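Local coordinates for protein cellulosomal scaffoldin (PDB 3ZUC) that binds crystalline cellulose, probably through this calcium-containing family 3b carbohydrate-binding module, one part of a much longer cellulosome scaffoldin, at residues G71-M76 with G108-S113; S125-A130 with T134-V139. All blocks are in the same frame, centred on the assembly; numbering follows the deposited sequence.

Interaction 1 (G71-M76 with G108-S113); sequences GTFVKM and GRFAKS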
ATOM      1  N   GLY A  71       6.907   3.713  -5.509  1.00  6.54           N
ATOM      2  CA  GLY A  71       7.065   2.554  -4.664  1.00  6.71           C
ATOM      3  C   GLY A  71       8.473   2.025  -4.708  1.00  6.80           C
ATOM      4  O   GLY A  71       9.140   2.045  -5.751  1.00  8.12           O
ATOM      5  N   THR A  72       8.904   1.489  -3.568  1.00  6.60           N
ATOM      6  CA  THR A  72      10.161   0.778  -3.445  1.00  7.25           C
ATOM      7  C   THR A  72       9.921  -0.505  -2.661  1.00  6.42           C
ATOM      8  O   THR A  72       8.877  -0.672  -2.029  1.00  7.51           O
ATOM      9  CB  THR A  72      11.229   1.626  -2.755  1.00  8.97           C
ATOM     10  OG1 THR A  72      10.726   2.026  -1.490  1.00 10.69           O
ATOM     11  CG2 THR A  72      11.629   2.833  -3.577  1.00 10.97           C
ATOM     12  N   PHE A  73      10.883  -1.414  -2.736  1.00  6.04           N
ATOM     13  CA  PHE A  73      10.773  -2.733  -2.105  1.00  6.04           C
ATOM     14  C   PHE A  73      11.880  -2.900  -1.087  1.00  6.13           C
ATOM     15  O   PHE A  73      13.045  -2.597  -1.367  1.00  7.22           O
ATOM     16  CB  PHE A  73      10.834  -3.831  -3.170  1.00  6.37           C
ATOM     17  CG  PHE A  73       9.688  -3.719  -4.123  1.00  6.40           C
ATOM     18  CD1 PHE A  73       9.768  -2.893  -5.235  1.00  7.22           C
ATOM     19  CD2 PHE A  73       8.491  -4.359  -3.861  1.00  7.70           C
ATOM     20  CE1 PHE A  73       8.674  -2.717  -6.067  1.00  8.36           C
ATOM     21  CE2 PHE A  73       7.402  -4.184  -4.699  1.00  8.75           C
ATOM     22  CZ  PHE A  73       7.501  -3.356  -5.789  1.00  9.20           C
ATOM     23  N   VAL A  74      11.506  -3.422   0.077  1.00  5.89           N
ATOM     24  CA  VAL A  74      12.409  -3.578   1.204  1.00  5.88           C
ATOM     25  C   VAL A  74      12.277  -5.004   1.720  1.00  5.89           C
ATOM     26  O   VAL A  74      11.183  -5.553   1.741  1.00  6.85           O
ATOM     27  CB  VAL A  74      12.050  -2.567   2.333  1.00  6.84           C
ATOM     28  CG1 VAL A  74      13.069  -2.658   3.469  1.00  7.78           C
ATOM     29  CG2 VAL A  74      11.972  -1.163   1.777  1.00  8.04           C
ATOM     30  N   LYS A  75      13.382  -5.611   2.150  1.00  6.02           N
ATOM     31  CA  LYS A  75      13.317  -6.930   2.763  1.00  6.47           C
ATOM     32  C   LYS A  75      12.897  -6.826   4.219  1.00  6.72           C
ATOM     33  O   LYS A  75      13.358  -5.951   4.960  1.00  8.19           O
ATOM     34  CB  LYS A  75      14.671  -7.642   2.703  1.00  8.41           C
ATOM     35  CG  LYS A  75      15.311  -7.717   1.370  1.00 11.90           C
ATOM     36  CD  LYS A  75      14.500  -8.517   0.480  1.00 12.74           C
ATOM     37  CE  LYS A  75      15.335  -9.262  -0.578  1.00 15.27           C
ATOM     38  NZ  LYS A  75      15.662  -8.350  -1.667  1.00 15.33           N
ATOM     39  N   MET A  76      12.041  -7.753   4.647  1.00  6.39           N
ATOM     40  CA  MET A  76      11.782  -7.946   6.059  1.00  6.66           C
ATOM     41  C   MET A  76      13.012  -8.536   6.706  1.00  6.70           C
ATOM     42  O   MET A  76      13.715  -9.359   6.118  1.00  8.93           O
ATOM     43  CB  MET A  76      10.620  -8.896   6.252  1.00  7.45           C
ATOM     44  CG  MET A  76       9.320  -8.324   5.844  1.00  8.13           C
ATOM     45  SD  MET A  76       8.672  -7.077   6.965  1.00  9.41           S
ATOM     46  CE  MET A  76       8.287  -8.104   8.365  1.00 11.47           C
ATOM     47  N   GLY A 108      -2.380   0.825  -7.755  0.54  7.79           N
ATOM     48  CA  GLY A 108      -1.079   0.436  -8.295  0.54  9.25           C
ATOM     49  C   GLY A 108      -0.949  -1.038  -8.676  0.54  8.21           C
ATOM     50  O   GLY A 108      -1.793  -1.853  -8.310  0.54  7.30           O
ATOM     51  N   ARG A 109       0.086  -1.374  -9.465  0.54  6.99           N
ATOM     52  CA  ARG A 109       0.482  -2.768  -9.695  0.54  6.51           C
ATOM     53  C   ARG A 109       1.963  -2.867  -9.359  0.54  5.97           C
ATOM     54  O   ARG A 109       2.693  -1.877  -9.398  0.54  6.50           O
ATOM     55  CB  ARG A 109       0.278  -3.242 -11.182  0.54  6.25           C
ATOM     56  CG  ARG A 109      -1.153  -3.125 -11.707  0.54  8.63           C
ATOM     57  CD  ARG A 109      -1.151  -3.163 -13.236  0.54  9.81           C
ATOM     58  NE  ARG A 109      -0.506  -1.966 -13.744  0.54  8.51           N
ATOM     59  CZ  ARG A 109       0.654  -1.891 -14.382  0.54  7.71           C
ATOM     60  NH1 ARG A 109       1.350  -2.980 -14.729  0.54  8.34           N
ATOM     61  NH2 ARG A 109       1.114  -0.681 -14.668  0.54  7.75           N
ATOM     62  N   PHE A 110       2.424  -4.087  -9.094  1.00  5.52           N
ATOM     63  CA  PHE A 110       3.842  -4.385  -9.135  1.00  5.36           C
ATOM     64  C   PHE A 110       4.092  -5.768  -9.691  1.00  5.36           C
ATOM     65  O   PHE A 110       3.232  -6.649  -9.662  1.00  5.86           O
ATOM     66  CB  PHE A 110       4.544  -4.133  -7.799  1.00  5.84           C
ATOM     67  CG  PHE A 110       4.128  -4.981  -6.605  1.00  5.69           C
ATOM     68  CD1 PHE A 110       3.137  -4.548  -5.733  1.00  6.10           C
ATOM     69  CD2 PHE A 110       4.826  -6.143  -6.294  1.00  6.48           C
ATOM     70  CE1 PHE A 110       2.854  -5.250  -4.576  1.00  7.02           C
ATOM     71  CE2 PHE A 110       4.535  -6.851  -5.127  1.00  7.01           C
ATOM     72  CZ  PHE A 110       3.563  -6.397  -4.273  1.00  7.14           C
ATOM     73  N   ALA A 111       5.296  -5.926 -10.244  1.00  5.44           N
ATOM     74  CA  ALA A 111       5.702  -7.142 -10.930  1.00  5.56           C
ATOM     75  C   ALA A 111       7.215  -7.279 -10.866  1.00  5.67           C
ATOM     76  O   ALA A 111       7.941  -6.322 -10.598  1.00  6.36           O
ATOM     77  CB  ALA A 111       5.246  -7.131 -12.386  1.00  6.68           C
ATOM     78  N   LYS A 112       7.679  -8.482 -11.180  1.00  5.86           N
ATOM     79  CA  LYS A 112       9.097  -8.801 -11.266  1.00  5.92           C
ATOM     80  C   LYS A 112       9.639  -8.465 -12.654  1.00  6.18           C
ATOM     81  O   LYS A 112       8.915  -8.467 -13.650  1.00  6.83           O
ATOM     82  CB  LYS A 112       9.293 -10.296 -11.003  1.00  6.44           C
ATOM     83  CG  LYS A 112       8.803 -10.710  -9.635  1.00  6.95           C
ATOM     84  CD  LYS A 112       8.966 -12.211  -9.408  1.00  7.15           C
ATOM     85  CE  LYS A 112       8.286 -12.608  -8.131  1.00  7.81           C
ATOM     86  NZ  LYS A 112       8.491 -14.042  -7.794  1.00  7.79           N
ATOM     87  N   SER A 113      10.945  -8.233 -12.721  1.00  6.39           N
ATOM     88  CA  SER A 113      11.573  -7.802 -13.971  1.00  7.21           C
ATOM     89  C   SER A 113      11.423  -8.807 -15.098  1.00  7.09           C
ATOM     90  O   SER A 113      11.421  -8.409 -16.265  1.00  8.20           O
ATOM     91  CB  SER A 113      13.041  -7.522 -13.727  1.00  8.83           C
ATOM     92  OG  SER A 113      13.656  -8.708 -13.259  1.00  9.28           O
TER
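Lys112 NZ is gripped by three backbone oxygens, those of Val49, Gly51 and Asn117, and also lies against Tyr118 in a cation-pi contact, two residues along the strand from Phe110, whose ring receives that of Phe73. A lysine suits this place because its nearly extended chain carries NZ to the three carbonyl oxygens, and this buried ammonium, probably charged, has them and the Tyr118 ring as partners.

The contact itself is wholly apolar and rests on two phenylalanines. Phe73 turns the edge of its ring toward the face of Phe110, a tilted edge-to-face pair with ring centroids 5.2 Å apart and planes at 60°. Phe73 CE2 sits over the rim of the other ring, 3.6 Å from Phe110 CD2. The neighbouring corner, Phe73 CZ, reaches back to the root of the partner side chain, 3.7 Å from Phe110 CB. In Phe110, CG is lodged between the backbone N and the carbonyl carbon (chi1 64°), which sends the ring toward strand 69-80, and chi2 of -92° turns its face to Phe73. Flat, nonpolar rings suit both positions, since they span the gap between strands whose backbones stay well apart.

The ring of Phe47 meets that of Phe110 and its side chain also touches Phe73, while Leu87 adds to the packing on Phe73, and Tyr45 and Ile22 to that on Phe110. Strand 69-80 borders one antiparallel sheet and strand 102-112 belongs to the other, so the aromatic pair, with Phe110 buried and Phe73 partly exposed, bridges the two sheets near the edge of the beta-sandwich typical of family 3 carbohydrate-binding modules.

Interaction 2 (S125-A130 with T134-V139); sequences SFNSSA and TSWDKV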
ATOM      1  N   SER A 125      -0.491  -9.315   3.548  1.00  5.74           N
ATOM      2  CA  SER A 125      -1.432  -8.249   3.231  1.00  5.88           C
ATOM      3  C   SER A 125      -2.534  -8.625   2.229  1.00  6.06           C
ATOM      4  O   SER A 125      -3.434  -7.813   1.993  1.00  6.65           O
ATOM      5  CB  SER A 125      -0.696  -7.020   2.705  1.00  5.65           C
ATOM      6  OG  SER A 125       0.185  -6.460   3.659  1.00  5.73           O
ATOM      7  N   PHE A 126      -2.463  -9.806   1.622  1.00  6.09           N
ATOM      8  CA  PHE A 126      -3.399 -10.156   0.558  1.00  6.36           C
ATOM      9  C   PHE A 126      -4.788 -10.435   1.104  1.00  6.91           C
ATOM     10  O   PHE A 126      -4.947 -11.163   2.090  1.00  7.72           O
ATOM     11  CB  PHE A 126      -2.888 -11.413  -0.149  1.00  6.66           C
ATOM     12  CG  PHE A 126      -3.772 -11.920  -1.272  1.00  6.88           C
ATOM     13  CD1 PHE A 126      -3.998 -11.163  -2.405  1.00  6.85           C
ATOM     14  CD2 PHE A 126      -4.295 -13.201  -1.217  1.00  7.88           C
ATOM     15  CE1 PHE A 126      -4.753 -11.649  -3.456  1.00  7.61           C
ATOM     16  CE2 PHE A 126      -5.040 -13.707  -2.276  1.00  8.56           C
ATOM     17  CZ  PHE A 126      -5.271 -12.930  -3.394  1.00  8.24           C
ATOM     18  N   ASN A 127      -5.789  -9.876   0.434  1.00  7.68           N
ATOM     19  CA  ASN A 127      -7.182 -10.124   0.754  1.00  9.06           C
ATOM     20  C   ASN A 127      -7.795 -10.888  -0.413  1.00 10.04           C
ATOM     21  O   ASN A 127      -8.006 -10.345  -1.491  1.00 10.85           O
ATOM     22  CB  ASN A 127      -7.898  -8.809   1.023  1.00 10.40           C
ATOM     23  CG  ASN A 127      -9.280  -9.038   1.556  1.00 12.44           C
ATOM     24  OD1 ASN A 127      -9.951  -9.966   1.123  1.00 13.43           O
ATOM     25  ND2 ASN A 127      -9.713  -8.224   2.496  1.00 13.46           N
ATOM     26  N   SER A 128      -8.040 -12.179  -0.205  1.00 11.08           N
ATOM     27  CA  SER A 128      -8.511 -13.019  -1.291  1.00 13.49           C
ATOM     28  C   SER A 128     -10.006 -12.795  -1.624  1.00 14.63           C
ATOM     29  O   SER A 128     -10.465 -13.265  -2.662  1.00 17.77           O
ATOM     30  CB  SER A 128      -8.291 -14.493  -0.953  1.00 14.64           C
ATOM     31  OG  SER A 128      -9.203 -14.887   0.047  1.00 15.53           O
ATOM     32  N   SER A 129     -10.732 -12.085  -0.765  0.53 14.37           N
ATOM     33  CA  SER A 129     -12.199 -12.073  -0.784  0.53 14.62           C
ATOM     34  C   SER A 129     -12.851 -10.716  -1.059  0.53 13.71           C
ATOM     35  O   SER A 129     -13.957 -10.648  -1.602  0.53 13.33           O
ATOM     36  CB  SER A 129     -12.718 -12.627   0.557  0.53 14.95           C
ATOM     37  OG  SER A 129     -13.996 -12.115   0.870  0.53 17.32           O
ATOM     38  N   ALA A 130     -12.206  -9.636  -0.650  1.00 12.60           N
ATOM     39  CA  ALA A 130     -12.824  -8.341  -0.816  1.00 11.98           C
ATOM     40  C   ALA A 130     -12.892  -7.945  -2.263  1.00 11.34           C
ATOM     41  O   ALA A 130     -11.922  -8.101  -3.014  1.00 11.81           O
ATOM     42  CB  ALA A 130     -12.127  -7.304  -0.016  1.00 12.71           C
ATOM     43  N   THR A 134     -12.196  -2.091   2.003  0.53 10.74           N
ATOM     44  CA  THR A 134     -12.528  -2.620   3.307  0.53 10.50           C
ATOM     45  C   THR A 134     -11.460  -2.209   4.307  0.53 10.66           C
ATOM     46  O   THR A 134     -10.289  -2.097   3.961  0.53 10.19           O
ATOM     47  CB  THR A 134     -12.658  -4.126   3.191  0.53 11.58           C
ATOM     48  OG1 THR A 134     -13.524  -4.397   2.096  0.53 12.32           O
ATOM     49  CG2 THR A 134     -13.268  -4.730   4.442  0.53 11.21           C
ATOM     50  N   SER A 135     -11.866  -1.969   5.550  0.53 11.92           N
ATOM     51  CA  SER A 135     -10.925  -1.575   6.578  0.53 12.84           C
ATOM     52  C   SER A 135     -10.051  -2.789   6.922  0.53 12.87           C
ATOM     53  O   SER A 135     -10.511  -3.841   7.390  0.53 13.57           O
ATOM     54  CB  SER A 135     -11.664  -0.989   7.776  0.53 14.46           C
ATOM     55  OG  SER A 135     -12.401   0.165   7.380  0.53 16.48           O
ATOM     56  N   TRP A 136      -8.772  -2.620   6.650  1.00 10.91           N
ATOM     57  CA  TRP A 136      -7.845  -3.735   6.559  1.00  9.51           C
ATOM     58  C   TRP A 136      -6.611  -3.422   7.374  1.00  8.50           C
ATOM     59  O   TRP A 136      -5.833  -2.546   7.020  1.00  8.43           O
ATOM     60  CB  TRP A 136      -7.492  -3.962   5.089  1.00  9.91           C
ATOM     61  CG  TRP A 136      -6.759  -5.204   4.732  1.00  9.72           C
ATOM     62  CD1 TRP A 136      -5.599  -5.266   4.014  1.00  9.17           C
ATOM     63  CD2 TRP A 136      -7.163  -6.562   4.954  1.00 10.85           C
ATOM     64  NE1 TRP A 136      -5.255  -6.568   3.779  1.00  9.53           N
ATOM     65  CE2 TRP A 136      -6.192  -7.382   4.349  1.00 10.78           C
ATOM     66  CE3 TRP A 136      -8.267  -7.167   5.570  1.00 13.67           C
ATOM     67  CZ2 TRP A 136      -6.271  -8.760   4.363  1.00 13.24           C
ATOM     68  CZ3 TRP A 136      -8.338  -8.541   5.587  1.00 15.13           C
ATOM     69  CH2 TRP A 136      -7.346  -9.322   4.992  1.00 15.19           C
ATOM     70  N   ASP A 137      -6.431  -4.150   8.477  1.00  8.40           N
ATOM     71  CA  ASP A 137      -5.309  -3.883   9.379  1.00  8.29           C
ATOM     72  C   ASP A 137      -4.051  -4.649   9.006  1.00  7.13           C
ATOM     73  O   ASP A 137      -3.044  -4.552   9.708  1.00  8.14           O
ATOM     74  CB  ASP A 137      -5.699  -4.144  10.850  1.00  9.82           C
ATOM     75  CG  ASP A 137      -5.935  -5.609  11.175  1.00 11.97           C
ATOM     76  OD1 ASP A 137      -5.666  -6.483  10.336  1.00 12.19           O
ATOM     77  OD2 ASP A 137      -6.383  -5.874  12.317  1.00 15.03           O
ATOM     78  N   LYS A 138      -4.065  -5.333   7.862  1.00  6.55           N
ATOM     79  CA  LYS A 138      -2.904  -6.097   7.400  1.00  6.70           C
ATOM     80  C   LYS A 138      -2.079  -5.325   6.372  1.00  6.08           C
ATOM     81  O   LYS A 138      -1.071  -5.842   5.902  1.00  6.57           O
ATOM     82  CB  LYS A 138      -3.328  -7.452   6.844  1.00  8.71           C
ATOM     83  CG  LYS A 138      -4.094  -8.310   7.823  1.00 11.56           C
ATOM     84  CD  LYS A 138      -3.323  -8.528   9.079  1.00 14.86           C
ATOM     85  CE  LYS A 138      -4.027  -9.522  10.022  1.00 18.07           C
ATOM     86  NZ  LYS A 138      -5.290  -9.065  10.634  1.00 20.07           N
ATOM     87  N   VAL A 139      -2.498  -4.111   6.037  1.00  5.90           N
ATOM     88  CA  VAL A 139      -1.622  -3.104   5.441  1.00  5.56           C
ATOM     89  C   VAL A 139      -1.376  -2.038   6.504  1.00  5.74           C
ATOM     90  O   VAL A 139      -2.189  -1.874   7.417  1.00  6.68           O
ATOM     91  CB  VAL A 139      -2.198  -2.490   4.137  1.00  6.06           C
ATOM     92  CG1 VAL A 139      -2.251  -3.535   3.048  1.00  6.46           C
ATOM     93  CG2 VAL A 139      -3.580  -1.856   4.374  1.00  6.88           C
TER
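With CG anti to the backbone N in both residues (chi1 -171° in Asn127, -169° in Trp136), the asparagine amide is carried over one face of the indole. Asn127 ND2 lies 3.4 Å from Trp136 CZ3, and Asn127 CB adds a CH-pi contact to the six-membered ring. Asparagine suits the site because two backbone N-H groups grip its OD1: that of Ser129, in the carbonyl plane, forms an Asx turn, and that of Ala130 comes from well above the plane. Together they fix the amide's rotation with ND2 over the indole.

At the indole edge, Trp136 NE1 donates to Ser125 O at 2.8 Å in a fairly straight bond (158°). The oxygen is near the ring plane, whereas the indole N-H comes from above the carbonyl plane. Ser125 is small enough to fit close to the turn from Trp136 to Val139, and its OG donates to Lys138 O at 2.6 Å; the same OG is hydrogen-bonded to Tyr46 N.

Lys138 CB packs on the other indole face. Phe10 of strand 6-12 also meets the Trp136 ring; the short, weakly bonded strand 134-135 lies along strand 6-12, while Ser125 and Val139 reach Tyr45 of strand 42-47.

How the interactions relate
After the earlier strands, from 6-12 to 55-61, the chain runs through strand 69-80 and returns along strand 83-91 before entering strand 102-112, where interaction 1 closes a loop of 31 intervening residues. Calcium ligands Asn119, Asp122 and Asp123 follow shortly before 125-130. Interaction 2 then closes a much tighter loop, with three residues between its segments. The two contacts are in series, neither nested nor crossed, and their centres are 18 Å apart. Strand 134-135 borders the sheet containing 102-112; beyond residue 139 the chain enters strand 140-143 of the sheet containing 69-80. Interaction 1 thus bridges the sheets through side chains, whereas interaction 2 fastens loop 125-130 to the connection passing between them.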